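Terminal oxygenase component of carbazole from Janthinobacterium sp. catalyses, as part of the multicomponent carbazole 1,9a-dioxygenase, the dioxygenation of carbazole at its angular C-9a and adjacent C-1 positions. Local coordinates of one contact, PDB 7BUG (chain A, 1.60 Å), residues C69-V74 and H93-R98, beside the matching contact of the related 2-oxo-1,2-dihydroquinoline 8-monooxygenase, oxygenase component from Pseudomonas putida, PDB 1Z02 (chain B, 1.80 Å), residues C84-V89 and H108-D113. Structure 2 is superposed on structure 1 by the backbone atoms of these residues (RMSD 0.32 Å); each is numbered along its deposited sequence.

Structure 1 (7BUG); sequences CLHRGV and HAWTYR. With FES (Fe2/s2 (inorganic) cluster), chain C.
The Rieske [2Fe-2S] site brings together two cluster-binding loops, the second running into strand 95-98. One iron is held by His71 ND1 and His93 ND1, each 2.1 Å from FE2, with the edge of the His71 ring toward the face of His93; the other, FE1, takes Cys69 SG and Cys90. Across the subunit interface, Asp359 and Asp180 of the second subunit are hydrogen-bonded to His71 NE2 and His93 NE2. CB of His71 lies over the six-membered ring of Trp95, 3.5 Å from its centroid, a CH-pi contact. CG anti to the backbone N (chi1 178°) lays the imidazole face to face with, but offset from, the five-membered ring of the indole, planes 14° apart. Leu70 N donates to Tyr97 OH at 3.1 Å. Leu70 CD1 packs against Tyr97 CE1, 3.9 Å away, and Cys69 SG lies at the ring edge, 4.1 Å from Tyr97 CZ.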
loop_
_atom_site.group_PDB
_atom_site.type_symbol
_atom_site.label_atom_id
_atom_site.label_comp_id
_atom_site.label_asym_id
_atom_site.label_seq_id
_atom_site.Cartn_x
_atom_site.Cartn_y
_atom_site.Cartn_z
ATOM N N CYS A 69 -4.772 12.777 21.761
ATOM C CA CYS A 69 -4.546 12.860 23.212
ATOM C C CYS A 69 -3.043 13.062 23.511
ATOM O O CYS A 69 -2.203 12.401 22.897
ATOM C CB CYS A 69 -5.111 11.643 23.912
ATOM S SG CYS A 69 -5.092 11.832 25.711
ATOM N N LEU A 70 -2.721 13.903 24.488
ATOM C CA LEU A 70 -1.316 14.117 24.946
ATOM C C LEU A 70 -0.704 12.855 25.539
ATOM O O LEU A 70 0.519 12.734 25.588
ATOM C CB LEU A 70 -1.312 15.211 26.006
ATOM C CG LEU A 70 -1.668 16.596 25.528
ATOM C CD1 LEU A 70 -1.567 17.596 26.689
ATOM C CD2 LEU A 70 -0.871 17.049 24.326
ATOM N N HIS A 71 -1.514 11.955 26.074
ATOM C CA HIS A 71 -1.040 10.807 26.871
ATOM C C HIS A 71 -0.466 9.719 25.931
ATOM O O HIS A 71 0.760 9.568 25.833
ATOM C CB HIS A 71 -2.210 10.347 27.757
ATOM C CG HIS A 71 -1.897 9.179 28.581
ATOM N ND1 HIS A 71 -2.854 8.210 28.818
ATOM C CD2 HIS A 71 -0.762 8.814 29.211
ATOM C CE1 HIS A 71 -2.329 7.281 29.600
ATOM N NE2 HIS A 71 -1.005 7.659 29.877
ATOM N N ARG A 72 -1.342 8.956 25.269
ATOM C CA ARG A 72 -0.913 7.834 24.384
ATOM C C ARG A 72 -1.244 8.130 22.921
ATOM O O ARG A 72 -1.141 7.222 22.072
ATOM C CB ARG A 72 -1.488 6.495 24.864
ATOM C CG ARG A 72 -1.158 6.157 26.313
ATOM C CD ARG A 72 0.308 6.077 26.704
ATOM N NE ARG A 72 1.024 5.138 25.843
ATOM C CZ ARG A 72 1.087 3.830 26.001
ATOM N NH1 ARG A 72 0.559 3.269 27.068
ATOM N NH2 ARG A 72 1.745 3.120 25.114
ATOM N N GLY A 73 -1.645 9.342 22.576
ATOM C CA GLY A 73 -1.759 9.785 21.178
ATOM C C GLY A 73 -2.902 9.186 20.401
ATOM O O GLY A 73 -2.848 9.170 19.170
ATOM N N VAL A 74 -3.923 8.742 21.094
ATOM C CA VAL A 74 -5.148 8.265 20.420
ATOM C C VAL A 74 -5.960 9.452 19.902
ATOM O O VAL A 74 -5.916 10.538 20.450
ATOM C CB VAL A 74 -5.989 7.365 21.322
ATOM C CG1 VAL A 74 -5.227 6.134 21.800
ATOM C CG2 VAL A 74 -6.616 8.136 22.491
ATOM N N HIS A 93 -8.014 7.008 29.195
ATOM C CA HIS A 93 -7.671 7.168 30.629
ATOM C C HIS A 93 -8.293 8.447 31.163
ATOM O O HIS A 93 -7.882 8.892 32.198
ATOM C CB HIS A 93 -6.171 7.113 30.914
ATOM C CG HIS A 93 -5.463 6.058 30.146
ATOM N ND1 HIS A 93 -5.037 6.242 28.838
ATOM C CD2 HIS A 93 -5.050 4.828 30.525
ATOM C CE1 HIS A 93 -4.457 5.117 28.434
ATOM N NE2 HIS A 93 -4.437 4.235 29.454
ATOM N N ALA A 94 -9.222 9.022 30.437
ATOM C CA ALA A 94 -10.056 10.138 30.939
ATOM C C ALA A 94 -9.252 11.403 31.245
ATOM O O ALA A 94 -9.753 12.259 32.047
ATOM C CB ALA A 94 -10.869 9.719 32.143
ATOM N N TRP A 95 -8.141 11.644 30.555
ATOM C CA TRP A 95 -7.566 13.003 30.518
ATOM C C TRP A 95 -8.602 13.944 29.929
ATOM O O TRP A 95 -9.182 13.717 28.867
ATOM C CB TRP A 95 -6.255 13.072 29.739
ATOM C CG TRP A 95 -5.115 12.359 30.366
ATOM C CD1 TRP A 95 -5.116 11.226 31.126
ATOM C CD2 TRP A 95 -3.749 12.751 30.216
ATOM N NE1 TRP A 95 -3.833 10.902 31.489
ATOM C CE2 TRP A 95 -2.980 11.806 30.924
ATOM C CE3 TRP A 95 -3.119 13.776 29.507
ATOM C CZ2 TRP A 95 -1.585 11.871 30.939
ATOM C CZ3 TRP A 95 -1.735 13.859 29.572
ATOM C CH2 TRP A 95 -0.998 12.914 30.283
ATOM N N THR A 96 -8.906 15.039 30.634
ATOM C CA THR A 96 -9.998 15.952 30.293
ATOM C C THR A 96 -9.440 17.336 29.958
ATOM O O THR A 96 -8.672 17.912 30.777
ATOM C CB THR A 96 -10.972 16.017 31.468
ATOM O OG1 THR A 96 -11.485 14.690 31.645
ATOM C CG2 THR A 96 -12.105 16.983 31.204
ATOM N N TYR A 97 -9.867 17.866 28.815
ATOM C CA TYR A 97 -9.346 19.118 28.236
ATOM C C TYR A 97 -10.466 20.146 28.103
ATOM O O TYR A 97 -11.596 19.829 27.754
ATOM C CB TYR A 97 -8.734 18.839 26.873
ATOM C CG TYR A 97 -7.694 17.741 26.892
ATOM C CD1 TYR A 97 -6.363 18.047 27.128
ATOM C CD2 TYR A 97 -8.019 16.443 26.544
ATOM C CE1 TYR A 97 -5.383 17.081 27.075
ATOM C CE2 TYR A 97 -7.053 15.454 26.509
ATOM C CZ TYR A 97 -5.727 15.777 26.763
ATOM O OH TYR A 97 -4.799 14.772 26.623
ATOM N N ARG A 98 -10.127 21.397 28.375
ATOM C CA ARG A 98 -11.042 22.516 28.055
ATOM C C ARG A 98 -11.005 22.815 26.564
ATOM O O ARG A 98 -9.922 23.018 26.034
ATOM C CB ARG A 98 -10.657 23.737 28.882
ATOM C CG ARG A 98 -10.792 23.494 30.376
ATOM C CD ARG A 98 -10.865 24.856 31.046
ATOM N NE ARG A 98 -9.591 25.499 31.010
ATOM C CZ ARG A 98 -8.800 25.724 32.063
ATOM N NH1 ARG A 98 -9.145 25.308 33.278
ATOM N NH2 ARG A 98 -7.660 26.375 31.898
HETATM FE FE1 FES C . -6.078 9.750 26.260
HETATM FE FE2 FES C . -4.725 8.071 27.893
HETATM S S1 FES C . -6.218 9.639 28.465
HETATM S S2 FES C . -4.622 8.151 25.654
#

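Structure 2 (1Z02); sequences CLHRGV and HGFTFD. With FES (Fe2/s2 (inorganic) cluster), chain D.
In this Rieske [2Fe-2S] site, two histidines and a cysteine from the paired loops hold the cluster. His86 ND1 and His108 ND1 each lie 2.4 Å from FE1, with the edge of the His86 ring toward the face of His108; FE2 takes Cys84 SG and Cys105. Across the subunit interface, Asp391 and Asp218 of the second subunit are hydrogen-bonded to His86 NE2 and His108 NE2. CB of His86 sits over the Phe110 ring, 3.5 Å from its centroid, a CH-pi contact. CG anti to the backbone N (chi1 -170°) lays the imidazole face to face with, but offset from, the phenyl ring, planes 9° apart. Phe112 turns the CZ end of its ring to the first loop. Leu85 CG packs against Phe112 CE2, 3.6 Å away, and Cys84 SG lies at the ring edge, 4.2 Å from Phe112 CZ.

What differs
The sharpest difference is the hydroxyl of Tyr97(A), absent from Phe112(B). In structure 1 Leu70(A) N donates a hydrogen bond to Tyr97(A) OH at 3.1 Å, joining the backbone of the first cluster loop to the strand; Phe112(B) has no polar atom to receive the matching bond from Leu85(B) N. The rings themselves superpose, CZ of Tyr97(A) and CZ of Phe112(B) being 0.1 Å apart, and the edge of each still meets the cysteine sulfur of Cys69(A) or Cys84(B). The bond is absent without any shift of the ring, and Phe112(B) probably meets Leu85(B) and Cys84(B) by van der Waals contact alone.

At the next exchange, the indole of Trp95(A) stands where Phe110(B) has a phenyl. With chi1 -68° in Trp95(A) and -96° in Phe110(B), the phenyl lies within the area of the indole: NE1 of Trp95(A) and CE1 of Phe110(B) are 0.7 Å apart, as are CZ2 of Trp95(A) and CZ of Phe110(B). CH2 of Trp95(A) has no counterpart. Both rings keep their contact with CB of His71(A) or of His86(B), and His71(A) and His86(B) hold their place, as do Cys69(A) and Cys84(B).

CB of Ala94(A) has no counterpart in Gly109(B), phi being positive at both, and in the models Val74(A) and Val89(B) are turned differently, chi1 -59° against 168°, yet each touches the matching pair, Cys69(A) and Arg72(A) or Cys84(B) and Arg87(B).

Structure 2 (1Z02)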
loop_
_atom_site.group_PDB
_atom_site.type_symbol
_atom_site.label_atom_id
_atom_site.label_comp_id
_atom_site.label_asym_id
_atom_site.label_seq_id
_atom_site.Cartn_x
_atom_site.Cartn_y
_atom_site.Cartn_z
ATOM N N CYS B 84 -4.788 12.875 21.952
ATOM C CA CYS B 84 -4.596 12.918 23.393
ATOM C C CYS B 84 -3.101 12.980 23.678
ATOM O O CYS B 84 -2.329 12.252 23.048
ATOM C CB CYS B 84 -5.194 11.672 24.039
ATOM S SG CYS B 84 -5.053 11.689 25.845
ATOM N N LEU B 85 -2.714 13.846 24.624
ATOM C CA LEU B 85 -1.315 14.048 25.032
ATOM C C LEU B 85 -0.745 12.843 25.722
ATOM O O LEU B 85 0.470 12.667 25.762
ATOM C CB LEU B 85 -1.170 15.154 26.068
ATOM C CG LEU B 85 -1.961 16.428 26.035
ATOM C CD1 LEU B 85 -1.613 17.329 27.209
ATOM C CD2 LEU B 85 -1.673 17.061 24.744
ATOM N N HIS B 86 -1.614 12.056 26.341
ATOM C CA HIS B 86 -1.138 10.894 27.053
ATOM C C HIS B 86 -0.497 9.903 26.102
ATOM O O HIS B 86 0.729 9.814 26.038
ATOM C CB HIS B 86 -2.264 10.199 27.819
ATOM C CG HIS B 86 -1.771 9.139 28.754
ATOM N ND1 HIS B 86 -2.527 8.039 29.112
ATOM C CD2 HIS B 86 -0.590 9.000 29.401
ATOM C CE1 HIS B 86 -1.834 7.275 29.930
ATOM N NE2 HIS B 86 -0.650 7.835 30.124
ATOM N N ARG B 87 -1.322 9.166 25.360
ATOM C CA ARG B 87 -0.800 8.168 24.438
ATOM C C ARG B 87 -1.275 8.259 22.985
ATOM O O ARG B 87 -1.375 7.250 22.289
ATOM C CB ARG B 87 -1.035 6.772 25.018
ATOM C CG ARG B 87 -0.446 6.652 26.419
ATOM C CD ARG B 87 -0.321 5.225 26.896
ATOM N NE ARG B 87 0.630 4.475 26.082
ATOM C CZ ARG B 87 1.136 3.296 26.422
ATOM N NH1 ARG B 87 1.989 2.689 25.611
ATOM N NH2 ARG B 87 0.796 2.731 27.570
ATOM N N GLY B 88 -1.564 9.484 22.550
ATOM C CA GLY B 88 -1.922 9.757 21.162
ATOM C C GLY B 88 -3.190 9.257 20.510
ATOM O O GLY B 88 -3.289 9.246 19.278
ATOM N N VAL B 89 -4.143 8.831 21.327
ATOM C CA VAL B 89 -5.423 8.355 20.846
ATOM C C VAL B 89 -6.221 9.527 20.294
ATOM O O VAL B 89 -6.125 10.655 20.793
ATOM C CB VAL B 89 -6.224 7.713 21.997
ATOM C CG1 VAL B 89 -7.648 7.476 21.585
ATOM C CG2 VAL B 89 -5.578 6.409 22.409
ATOM N N HIS B 108 -7.981 6.775 29.091
ATOM C CA HIS B 108 -7.724 6.950 30.521
ATOM C C HIS B 108 -8.367 8.198 31.114
ATOM O O HIS B 108 -8.186 8.489 32.294
ATOM C CB HIS B 108 -6.224 6.993 30.798
ATOM C CG HIS B 108 -5.485 5.779 30.336
ATOM N ND1 HIS B 108 -4.842 5.714 29.118
ATOM C CD2 HIS B 108 -5.295 4.576 30.923
ATOM C CE1 HIS B 108 -4.289 4.523 28.977
ATOM N NE2 HIS B 108 -4.550 3.813 30.059
ATOM N N GLY B 109 -9.084 8.959 30.299
ATOM C CA GLY B 109 -9.755 10.129 30.828
ATOM C C GLY B 109 -9.050 11.467 30.887
ATOM O O GLY B 109 -9.504 12.351 31.628
ATOM N N PHE B 110 -7.949 11.625 30.153
ATOM C CA PHE B 110 -7.270 12.914 30.127
ATOM C C PHE B 110 -8.378 13.841 29.642
ATOM O O PHE B 110 -9.049 13.548 28.654
ATOM C CB PHE B 110 -6.107 12.901 29.133
ATOM C CG PHE B 110 -4.762 12.610 29.764
ATOM C CD1 PHE B 110 -4.594 11.520 30.619
ATOM C CD2 PHE B 110 -3.660 13.426 29.482
ATOM C CE1 PHE B 110 -3.337 11.243 31.194
ATOM C CE2 PHE B 110 -2.407 13.167 30.041
ATOM C CZ PHE B 110 -2.240 12.071 30.901
ATOM N N THR B 111 -8.592 14.944 30.349
ATOM C CA THR B 111 -9.672 15.858 29.989
ATOM C C THR B 111 -9.183 17.252 29.634
ATOM O O THR B 111 -8.342 17.831 30.333
ATOM C CB THR B 111 -10.696 15.938 31.137
ATOM O OG1 THR B 111 -11.120 14.613 31.489
ATOM C CG2 THR B 111 -11.900 16.737 30.712
ATOM N N PHE B 112 -9.722 17.796 28.547
ATOM C CA PHE B 112 -9.292 19.107 28.083
ATOM C C PHE B 112 -10.401 20.145 28.010
ATOM O O PHE B 112 -11.559 19.824 27.727
ATOM C CB PHE B 112 -8.618 18.976 26.711
ATOM C CG PHE B 112 -7.608 17.874 26.651
ATOM C CD1 PHE B 112 -7.983 16.595 26.272
ATOM C CD2 PHE B 112 -6.292 18.099 27.032
ATOM C CE1 PHE B 112 -7.063 15.548 26.275
ATOM C CE2 PHE B 112 -5.364 17.064 27.040
ATOM C CZ PHE B 112 -5.749 15.783 26.660
ATOM N N ASP B 113 -10.028 21.393 28.275
ATOM C CA ASP B 113 -10.966 22.505 28.236
ATOM C C ASP B 113 -11.208 22.886 26.779
ATOM O O ASP B 113 -10.265 23.133 26.033
ATOM C CB ASP B 113 -10.391 23.693 28.996
ATOM C CG ASP B 113 -11.364 24.831 29.082
ATOM O OD1 ASP B 113 -12.487 24.630 29.486
ATOM O OD2 ASP B 113 -11.043 25.952 28.747
HETATM FE FE1 FES D . -4.618 7.826 28.010
HETATM FE FE2 FES D . -5.832 9.422 26.294
HETATM S S1 FES D . -6.057 9.399 28.444
HETATM S S2 FES D . -4.454 7.786 25.758
#